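Local structure of aminotransferase, class III (Deinococcus radiodurans, 3I4J) at residues L329-M343 and V346-L360. The protein probably acts as a pyridoxal phosphate-dependent transaminase of the class III aminotransferase family. The protein carries 1 engineered substitution. Residues are numbered along the deposited sequence; the frame is centred on the assembly and turned at random.
Sequences LLAGLQALQARFPQM and VRGTGLLLGVVLGDL
Leu329, Leu330 and Leu333, reaching from helix segment 329-339 to the strands, meet Val346, Leu353 and Val355, branched residues suited to an apolar interface. Leu353 inserts between the first two leucines: its CD1 lies 3.8 Å from Leu329 CD2, while its CD2 sits against the backbone N of Leu330. In Leu329, chi1 (-173°) puts CG anti to the backbone N and chi2 (44°) turns CD2 to Leu351 CD2 as well; an alanine here would probably leave a gap beside the Leu351 and Leu353 methyls. Val346 forks against the helix, CG2 pressing tightly on Leu333 CB at 3.3 Å and CG1 meeting the aliphatic CG of Gln334. Gly348, lacking a side chain, spares Leu353 CD2 a clash. Flexible Met343 bends its CE onto Val355 CG1 (3.7 Å), and Leu360 CD2 packs on Pro341 CG.

Between the backbones, Met343 and Leu357 form an antiparallel non-hydrogen-bonded pair, beside which Gly358 N donates to Gln342 O (3.0 Å).

Segment 329-339 runs antiparallel to strand 346-349 (177°) and nearly parallel to strand 352-357, arms of a hairpin with a type II' turn. Helix 411-428 packs on Leu329 and Leu333, an alpha/beta arrangement characteristic of the C-terminal domain of fold-type I aminotransferases.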
ATOM      1  N   LEU C 329     -16.806  27.478   6.956  1.00 24.04           N
ATOM      2  CA  LEU C 329     -16.807  27.154   5.535  1.00 24.06           C
ATOM      3  C   LEU C 329     -18.212  26.797   5.046  1.00 22.82           C
ATOM      4  O   LEU C 329     -18.623  27.232   3.973  1.00 24.47           O
ATOM      5  CB  LEU C 329     -15.818  26.014   5.257  1.00 23.34           C
ATOM      6  CG  LEU C 329     -15.523  25.618   3.803  1.00 24.56           C
ATOM      7  CD1 LEU C 329     -15.331  26.853   2.933  1.00 26.06           C
ATOM      8  CD2 LEU C 329     -14.264  24.750   3.780  1.00 23.99           C
ATOM      9  N   LEU C 330     -18.953  26.024   5.832  1.00 21.69           N
ATOM     10  CA  LEU C 330     -20.312  25.649   5.444  1.00 22.97           C
ATOM     11  C   LEU C 330     -21.177  26.899   5.289  1.00 23.04           C
ATOM     12  O   LEU C 330     -21.947  27.015   4.337  1.00 22.28           O
ATOM     13  CB  LEU C 330     -20.941  24.720   6.492  1.00 23.61           C
ATOM     14  CG  LEU C 330     -22.423  24.387   6.268  1.00 24.51           C
ATOM     15  CD1 LEU C 330     -22.617  23.751   4.894  1.00 25.51           C
ATOM     16  CD2 LEU C 330     -22.908  23.445   7.370  1.00 26.15           C
ATOM     17  N   ALA C 331     -21.044  27.834   6.228  1.00 24.00           N
ATOM     18  CA  ALA C 331     -21.818  29.072   6.186  1.00 24.75           C
ATOM     19  C   ALA C 331     -21.475  29.836   4.913  1.00 25.11           C
ATOM     20  O   ALA C 331     -22.344  30.443   4.287  1.00 24.34           O
ATOM     21  CB  ALA C 331     -21.512  29.925   7.416  1.00 25.92           C
ATOM     22  N   GLY C 332     -20.199  29.793   4.534  1.00 25.69           N
ATOM     23  CA  GLY C 332     -19.759  30.477   3.334  1.00 24.91           C
ATOM     24  C   GLY C 332     -20.347  29.876   2.072  1.00 24.18           C
ATOM     25  O   GLY C 332     -20.733  30.600   1.150  1.00 25.15           O
ATOM     26  N   LEU C 333     -20.416  28.550   2.020  1.00 24.74           N
ATOM     27  CA  LEU C 333     -20.978  27.869   0.858  1.00 24.13           C
ATOM     28  C   LEU C 333     -22.474  28.162   0.761  1.00 25.15           C
ATOM     29  O   LEU C 333     -23.018  28.319  -0.334  1.00 25.55           O
ATOM     30  CB  LEU C 333     -20.750  26.360   0.964  1.00 22.54           C
ATOM     31  CG  LEU C 333     -19.294  25.873   0.990  1.00 22.96           C
ATOM     32  CD1 LEU C 333     -19.270  24.369   1.256  1.00 22.73           C
ATOM     33  CD2 LEU C 333     -18.611  26.202  -0.335  1.00 24.39           C
ATOM     34  N   GLN C 334     -23.140  28.229   1.911  1.00 25.37           N
ATOM     35  CA  GLN C 334     -24.570  28.512   1.928  1.00 26.55           C
ATOM     36  C   GLN C 334     -24.803  29.947   1.456  1.00 25.79           C
ATOM     37  O   GLN C 334     -25.784  30.234   0.771  1.00 26.16           O
ATOM     38  CB  GLN C 334     -25.135  28.290   3.342  1.00 27.46           C
ATOM     39  CG  GLN C 334     -24.984  26.840   3.826  1.00 27.04           C
ATOM     40  CD  GLN C 334     -25.397  26.629   5.277  1.00 27.36           C
ATOM     41  OE1 GLN C 334     -25.105  27.451   6.144  1.00 28.29           O
ATOM     42  NE2 GLN C 334     -26.062  25.509   5.549  1.00 28.31           N
ATOM     43  N   ALA C 335     -23.884  30.842   1.804  1.00 26.81           N
ATOM     44  CA  ALA C 335     -23.994  32.238   1.401  1.00 27.40           C
ATOM     45  C   ALA C 335     -23.822  32.379  -0.112  1.00 28.14           C
ATOM     46  O   ALA C 335     -24.431  33.250  -0.737  1.00 28.67           O
ATOM     47  CB  ALA C 335     -22.951  33.074   2.129  1.00 27.78           C
ATOM     48  N   LEU C 336     -23.000  31.515  -0.701  1.00 27.58           N
ATOM     49  CA  LEU C 336     -22.760  31.555  -2.142  1.00 27.57           C
ATOM     50  C   LEU C 336     -23.955  31.099  -2.977  1.00 27.50           C
ATOM     51  O   LEU C 336     -24.064  31.459  -4.148  1.00 26.52           O
ATOM     52  CB  LEU C 336     -21.535  30.705  -2.504  1.00 26.68           C
ATOM     53  CG  LEU C 336     -20.157  31.295  -2.190  1.00 28.86           C
ATOM     54  CD1 LEU C 336     -19.079  30.250  -2.436  1.00 27.79           C
ATOM     55  CD2 LEU C 336     -19.921  32.527  -3.053  1.00 26.86           C
ATOM     56  N   GLN C 337     -24.851  30.311  -2.386  1.00 26.46           N
ATOM     57  CA  GLN C 337     -26.017  29.818  -3.123  1.00 28.09           C
ATOM     58  C   GLN C 337     -26.911  30.932  -3.661  1.00 28.86           C
ATOM     59  O   GLN C 337     -27.540  30.777  -4.707  1.00 28.35           O
ATOM     60  CB  GLN C 337     -26.870  28.895  -2.250  1.00 26.30           C
ATOM     61  CG  GLN C 337     -26.189  27.625  -1.791  1.00 28.52           C
ATOM     62  CD  GLN C 337     -27.173  26.662  -1.149  1.00 29.23           C
ATOM     63  OE1 GLN C 337     -27.867  25.911  -1.835  1.00 30.82           O
ATOM     64  NE2 GLN C 337     -27.251  26.699   0.173  1.00 29.04           N
ATOM     65  N   ALA C 338     -26.980  32.044  -2.938  1.00 30.70           N
ATOM     66  CA  ALA C 338     -27.803  33.175  -3.351  1.00 30.55           C
ATOM     67  C   ALA C 338     -27.332  33.697  -4.700  1.00 31.51           C
ATOM     68  O   ALA C 338     -28.134  34.024  -5.575  1.00 31.27           O
ATOM     69  CB  ALA C 338     -27.722  34.283  -2.308  1.00 32.62           C
ATOM     70  N   ARG C 339     -26.017  33.767  -4.853  1.00 30.87           N
ATOM     71  CA  ARG C 339     -25.394  34.247  -6.074  1.00 30.51           C
ATOM     72  C   ARG C 339     -25.363  33.146  -7.129  1.00 29.17           C
ATOM     73  O   ARG C 339     -25.485  33.410  -8.330  1.00 27.90           O
ATOM     74  CB  ARG C 339     -23.977  34.722  -5.734  1.00 32.37           C
ATOM     75  CG  ARG C 339     -23.112  35.202  -6.882  1.00 36.04           C
ATOM     76  CD  ARG C 339     -21.912  35.935  -6.288  1.00 38.67           C
ATOM     77  NE  ARG C 339     -20.746  35.998  -7.163  1.00 43.18           N
ATOM     78  CZ  ARG C 339     -20.736  36.529  -8.380  1.00 44.33           C
ATOM     79  NH1 ARG C 339     -21.843  37.051  -8.897  1.00 45.50           N
ATOM     80  NH2 ARG C 339     -19.605  36.553  -9.073  1.00 44.18           N
ATOM     81  N   PHE C 340     -25.216  31.905  -6.675  1.00 27.94           N
ATOM     82  CA  PHE C 340     -25.156  30.767  -7.585  1.00 28.14           C
ATOM     83  C   PHE C 340     -26.182  29.699  -7.237  1.00 26.92           C
ATOM     84  O   PHE C 340     -25.853  28.677  -6.630  1.00 25.66           O
ATOM     85  CB  PHE C 340     -23.752  30.167  -7.562  1.00 28.98           C
ATOM     86  CG  PHE C 340     -22.684  31.138  -7.968  1.00 29.86           C
ATOM     87  CD1 PHE C 340     -22.541  31.514  -9.300  1.00 31.30           C
ATOM     88  CD2 PHE C 340     -21.857  31.718  -7.014  1.00 29.63           C
ATOM     89  CE1 PHE C 340     -21.589  32.459  -9.676  1.00 31.94           C
ATOM     90  CE2 PHE C 340     -20.901  32.667  -7.380  1.00 30.21           C
ATOM     91  CZ  PHE C 340     -20.769  33.036  -8.712  1.00 30.18           C
ATOM     92  N   PRO C 341     -27.448  29.922  -7.624  1.00 27.10           N
ATOM     93  CA  PRO C 341     -28.508  28.953  -7.338  1.00 26.61           C
ATOM     94  C   PRO C 341     -28.335  27.615  -8.057  1.00 27.18           C
ATOM     95  O   PRO C 341     -29.148  26.708  -7.881  1.00 28.34           O
ATOM     96  CB  PRO C 341     -29.785  29.701  -7.739  1.00 25.74           C
ATOM     97  CG  PRO C 341     -29.316  30.659  -8.795  1.00 26.19           C
ATOM     98  CD  PRO C 341     -27.998  31.144  -8.238  1.00 24.95           C
ATOM     99  N   GLN C 342     -27.292  27.495  -8.876  1.00 27.05           N
ATOM    100  CA  GLN C 342     -27.026  26.233  -9.557  1.00 27.85           C
ATOM    101  C   GLN C 342     -26.501  25.266  -8.502  1.00 26.19           C
ATOM    102  O   GLN C 342     -26.391  24.062  -8.738  1.00 27.13           O
ATOM    103  CB  GLN C 342     -25.987  26.399 -10.672  1.00 28.58           C
ATOM    104  CG  GLN C 342     -26.459  27.247 -11.842  1.00 30.34           C
ATOM    105  CD  GLN C 342     -26.172  28.723 -11.654  1.00 30.61           C
ATOM    106  OE1 GLN C 342     -25.979  29.195 -10.535  1.00 30.53           O
ATOM    107  NE2 GLN C 342     -26.157  29.464 -12.755  1.00 31.02           N
ATOM    108  N   MET C 343     -26.163  25.814  -7.338  1.00 25.68           N
ATOM    109  CA  MET C 343     -25.692  25.006  -6.218  1.00 26.44           C
ATOM    110  C   MET C 343     -26.974  24.395  -5.633  1.00 27.73           C
ATOM    111  O   MET C 343     -27.614  24.986  -4.760  1.00 27.13           O
ATOM    112  CB  MET C 343     -24.982  25.897  -5.182  1.00 25.06           C
ATOM    113  CG  MET C 343     -23.686  26.563  -5.686  1.00 26.14           C
ATOM    114  SD  MET C 343     -22.905  27.727  -4.516  1.00 17.85           S
ATOM    115  CE  MET C 343     -21.962  26.578  -3.469  1.00 24.10           C
ATOM    116  N   VAL C 346     -25.948  22.165  -0.467  1.00 28.41           N
ATOM    117  CA  VAL C 346     -24.673  22.361   0.208  1.00 29.91           C
ATOM    118  C   VAL C 346     -24.743  21.588   1.518  1.00 28.25           C
ATOM    119  O   VAL C 346     -25.732  21.678   2.247  1.00 29.08           O
ATOM    120  CB  VAL C 346     -24.406  23.857   0.494  1.00 31.41           C
ATOM    121  CG1 VAL C 346     -25.539  24.445   1.316  1.00 35.10           C
ATOM    122  CG2 VAL C 346     -23.085  24.016   1.233  1.00 35.34           C
ATOM    123  N   ARG C 347     -23.694  20.827   1.813  1.00 27.58           N
ATOM    124  CA  ARG C 347     -23.661  20.013   3.021  1.00 27.05           C
ATOM    125  C   ARG C 347     -22.288  20.005   3.664  1.00 25.39           C
ATOM    126  O   ARG C 347     -21.279  20.205   2.994  1.00 23.29           O
ATOM    127  CB  ARG C 347     -24.045  18.570   2.681  1.00 28.82           C
ATOM    128  CG  ARG C 347     -25.377  18.436   1.983  1.00 34.66           C
ATOM    129  CD  ARG C 347     -25.710  16.993   1.648  1.00 35.47           C
ATOM    130  NE  ARG C 347     -24.750  16.379   0.735  1.00 36.13           N
ATOM    131  CZ  ARG C 347     -25.080  15.500  -0.207  1.00 34.60           C
ATOM    132  NH1 ARG C 347     -26.347  15.139  -0.364  1.00 36.54           N
ATOM    133  NH2 ARG C 347     -24.146  14.970  -0.985  1.00 32.62           N
ATOM    134  N   GLY C 348     -22.254  19.754   4.967  1.00 23.50           N
ATOM    135  CA  GLY C 348     -20.982  19.699   5.657  1.00 22.06           C
ATOM    136  C   GLY C 348     -21.056  19.177   7.076  1.00 22.64           C
ATOM    137  O   GLY C 348     -22.003  19.463   7.810  1.00 22.46           O
ATOM    138  N   THR C 349     -20.061  18.380   7.446  1.00 20.84           N
ATOM    139  CA  THR C 349     -19.946  17.837   8.794  1.00 21.86           C
ATOM    140  C   THR C 349     -18.469  18.061   9.101  1.00 22.82           C
ATOM    141  O   THR C 349     -17.611  17.392   8.534  1.00 19.70           O
ATOM    142  CB  THR C 349     -20.264  16.318   8.850  1.00 22.51           C
ATOM    143  OG1 THR C 349     -21.601  16.083   8.391  1.00 23.31           O
ATOM    144  CG2 THR C 349     -20.165  15.817  10.277  1.00 22.46           C
ATOM    145  N   GLY C 350     -18.171  19.012   9.981  1.00 22.31           N
ATOM    146  CA  GLY C 350     -16.780  19.311  10.273  1.00 23.50           C
ATOM    147  C   GLY C 350     -16.170  19.859   8.989  1.00 22.50           C
ATOM    148  O   GLY C 350     -16.796  20.668   8.306  1.00 24.21           O
ATOM    149  N   LEU C 351     -14.965  19.415   8.636  1.00 20.98           N
ATOM    150  CA  LEU C 351     -14.333  19.894   7.415  1.00 21.18           C
ATOM    151  C   LEU C 351     -14.435  18.936   6.231  1.00 21.00           C
ATOM    152  O   LEU C 351     -13.511  18.813   5.422  1.00 20.98           O
ATOM    153  CB  LEU C 351     -12.872  20.283   7.674  1.00 21.04           C
ATOM    154  CG  LEU C 351     -12.692  21.711   8.220  1.00 20.65           C
ATOM    155  CD1 LEU C 351     -11.240  21.951   8.629  1.00 21.90           C
ATOM    156  CD2 LEU C 351     -13.125  22.718   7.155  1.00 20.45           C
ATOM    157  N   LEU C 352     -15.564  18.239   6.154  1.00 20.40           N
ATOM    158  CA  LEU C 352     -15.861  17.353   5.036  1.00 20.14           C
ATOM    159  C   LEU C 352     -17.148  17.978   4.500  1.00 20.86           C
ATOM    160  O   LEU C 352     -18.204  17.877   5.126  1.00 20.91           O
ATOM    161  CB  LEU C 352     -16.107  15.917   5.507  1.00 20.78           C
ATOM    162  CG  LEU C 352     -16.556  14.942   4.415  1.00 22.44           C
ATOM    163  CD1 LEU C 352     -15.646  15.074   3.211  1.00 25.54           C
ATOM    164  CD2 LEU C 352     -16.536  13.514   4.946  1.00 24.36           C
ATOM    165  N   LEU C 353     -17.057  18.651   3.359  1.00 22.56           N
ATOM    166  CA  LEU C 353     -18.223  19.325   2.800  1.00 22.08           C
ATOM    167  C   LEU C 353     -18.487  18.936   1.359  1.00 23.02           C
ATOM    168  O   LEU C 353     -17.604  18.430   0.670  1.00 23.47           O
ATOM    169  CB  LEU C 353     -18.044  20.844   2.892  1.00 21.82           C
ATOM    170  CG  LEU C 353     -17.721  21.421   4.275  1.00 23.22           C
ATOM    171  CD1 LEU C 353     -16.206  21.544   4.450  1.00 21.35           C
ATOM    172  CD2 LEU C 353     -18.382  22.782   4.422  1.00 22.58           C
ATOM    173  N   GLY C 354     -19.712  19.185   0.904  1.00 21.80           N
ATOM    174  CA  GLY C 354     -20.062  18.848  -0.460  1.00 23.49           C
ATOM    175  C   GLY C 354     -20.999  19.857  -1.086  1.00 24.61           C
ATOM    176  O   GLY C 354     -21.802  20.494  -0.400  1.00 25.83           O
ATOM    177  N   VAL C 355     -20.878  20.008  -2.399  1.00 25.90           N
ATOM    178  CA  VAL C 355     -21.717  20.922  -3.162  1.00 26.06           C
ATOM    179  C   VAL C 355     -22.275  20.143  -4.339  1.00 27.28           C
ATOM    180  O   VAL C 355     -21.520  19.575  -5.129  1.00 25.84           O
ATOM    181  CB  VAL C 355     -20.897  22.127  -3.700  1.00 26.34           C
ATOM    182  CG1 VAL C 355     -21.784  23.022  -4.565  1.00 27.86           C
ATOM    183  CG2 VAL C 355     -20.324  22.923  -2.543  1.00 26.12           C
ATOM    184  N   VAL C 356     -23.600  20.088  -4.435  1.00 26.62           N
ATOM    185  CA  VAL C 356     -24.253  19.389  -5.533  1.00 28.69           C
ATOM    186  C   VAL C 356     -24.666  20.449  -6.546  1.00 28.54           C
ATOM    187  O   VAL C 356     -25.334  21.424  -6.197  1.00 28.02           O
ATOM    188  CB  VAL C 356     -25.495  18.622  -5.040  1.00 29.40           C
ATOM    189  CG1 VAL C 356     -26.176  17.923  -6.209  1.00 30.69           C
ATOM    190  CG2 VAL C 356     -25.084  17.617  -3.976  1.00 28.56           C
ATOM    191  N   LEU C 357     -24.262  20.259  -7.797  1.00 30.14           N
ATOM    192  CA  LEU C 357     -24.560  21.222  -8.848  1.00 31.75           C
ATOM    193  C   LEU C 357     -25.574  20.719  -9.868  1.00 32.09           C
ATOM    194  O   LEU C 357     -25.708  19.513 -10.085  1.00 31.37           O
ATOM    195  CB  LEU C 357     -23.265  21.599  -9.566  1.00 33.64           C
ATOM    196  CG  LEU C 357     -22.173  22.168  -8.659  1.00 36.87           C
ATOM    197  CD1 LEU C 357     -20.836  22.122  -9.374  1.00 38.43           C
ATOM    198  CD2 LEU C 357     -22.534  23.589  -8.253  1.00 36.91           C
ATOM    199  N   GLY C 358     -26.276  21.660 -10.496  1.00 33.09           N
ATOM    200  CA  GLY C 358     -27.272  21.325 -11.499  1.00 36.98           C
ATOM    201  C   GLY C 358     -27.693  22.553 -12.286  1.00 38.47           C
ATOM    202  O   GLY C 358     -27.216  23.656 -12.020  1.00 37.26           O
ATOM    203  N   ASP C 359     -28.584  22.375 -13.260  1.00 41.53           N
ATOM    204  CA  ASP C 359     -29.053  23.499 -14.070  1.00 43.74           C
ATOM    205  C   ASP C 359     -30.287  24.118 -13.410  1.00 44.48           C
ATOM    206  O   ASP C 359     -31.070  23.420 -12.764  1.00 44.43           O
ATOM    207  CB  ASP C 359     -29.387  23.029 -15.489  1.00 47.04           C
ATOM    208  CG  ASP C 359     -30.804  22.511 -15.617  1.00 49.28           C
ATOM    209  OD1 ASP C 359     -31.714  23.329 -15.883  1.00 50.37           O
ATOM    210  OD2 ASP C 359     -31.009  21.289 -15.442  1.00 51.72           O
ATOM    211  N   LEU C 360     -30.454  25.426 -13.573  1.00 44.42           N
ATOM    212  CA  LEU C 360     -31.580  26.134 -12.973  1.00 43.71           C
ATOM    213  C   LEU C 360     -32.939  25.620 -13.429  1.00 43.83           C
ATOM    214  O   LEU C 360     -33.916  25.691 -12.680  1.00 42.74           O
ATOM    215  CB  LEU C 360     -31.475  27.635 -13.262  1.00 43.36           C
ATOM    216  CG  LEU C 360     -30.220  28.332 -12.733  1.00 43.15           C
ATOM    217  CD1 LEU C 360     -30.327  29.828 -12.983  1.00 42.86           C
ATOM    218  CD2 LEU C 360     -30.060  28.058 -11.242  1.00 42.73           C
TER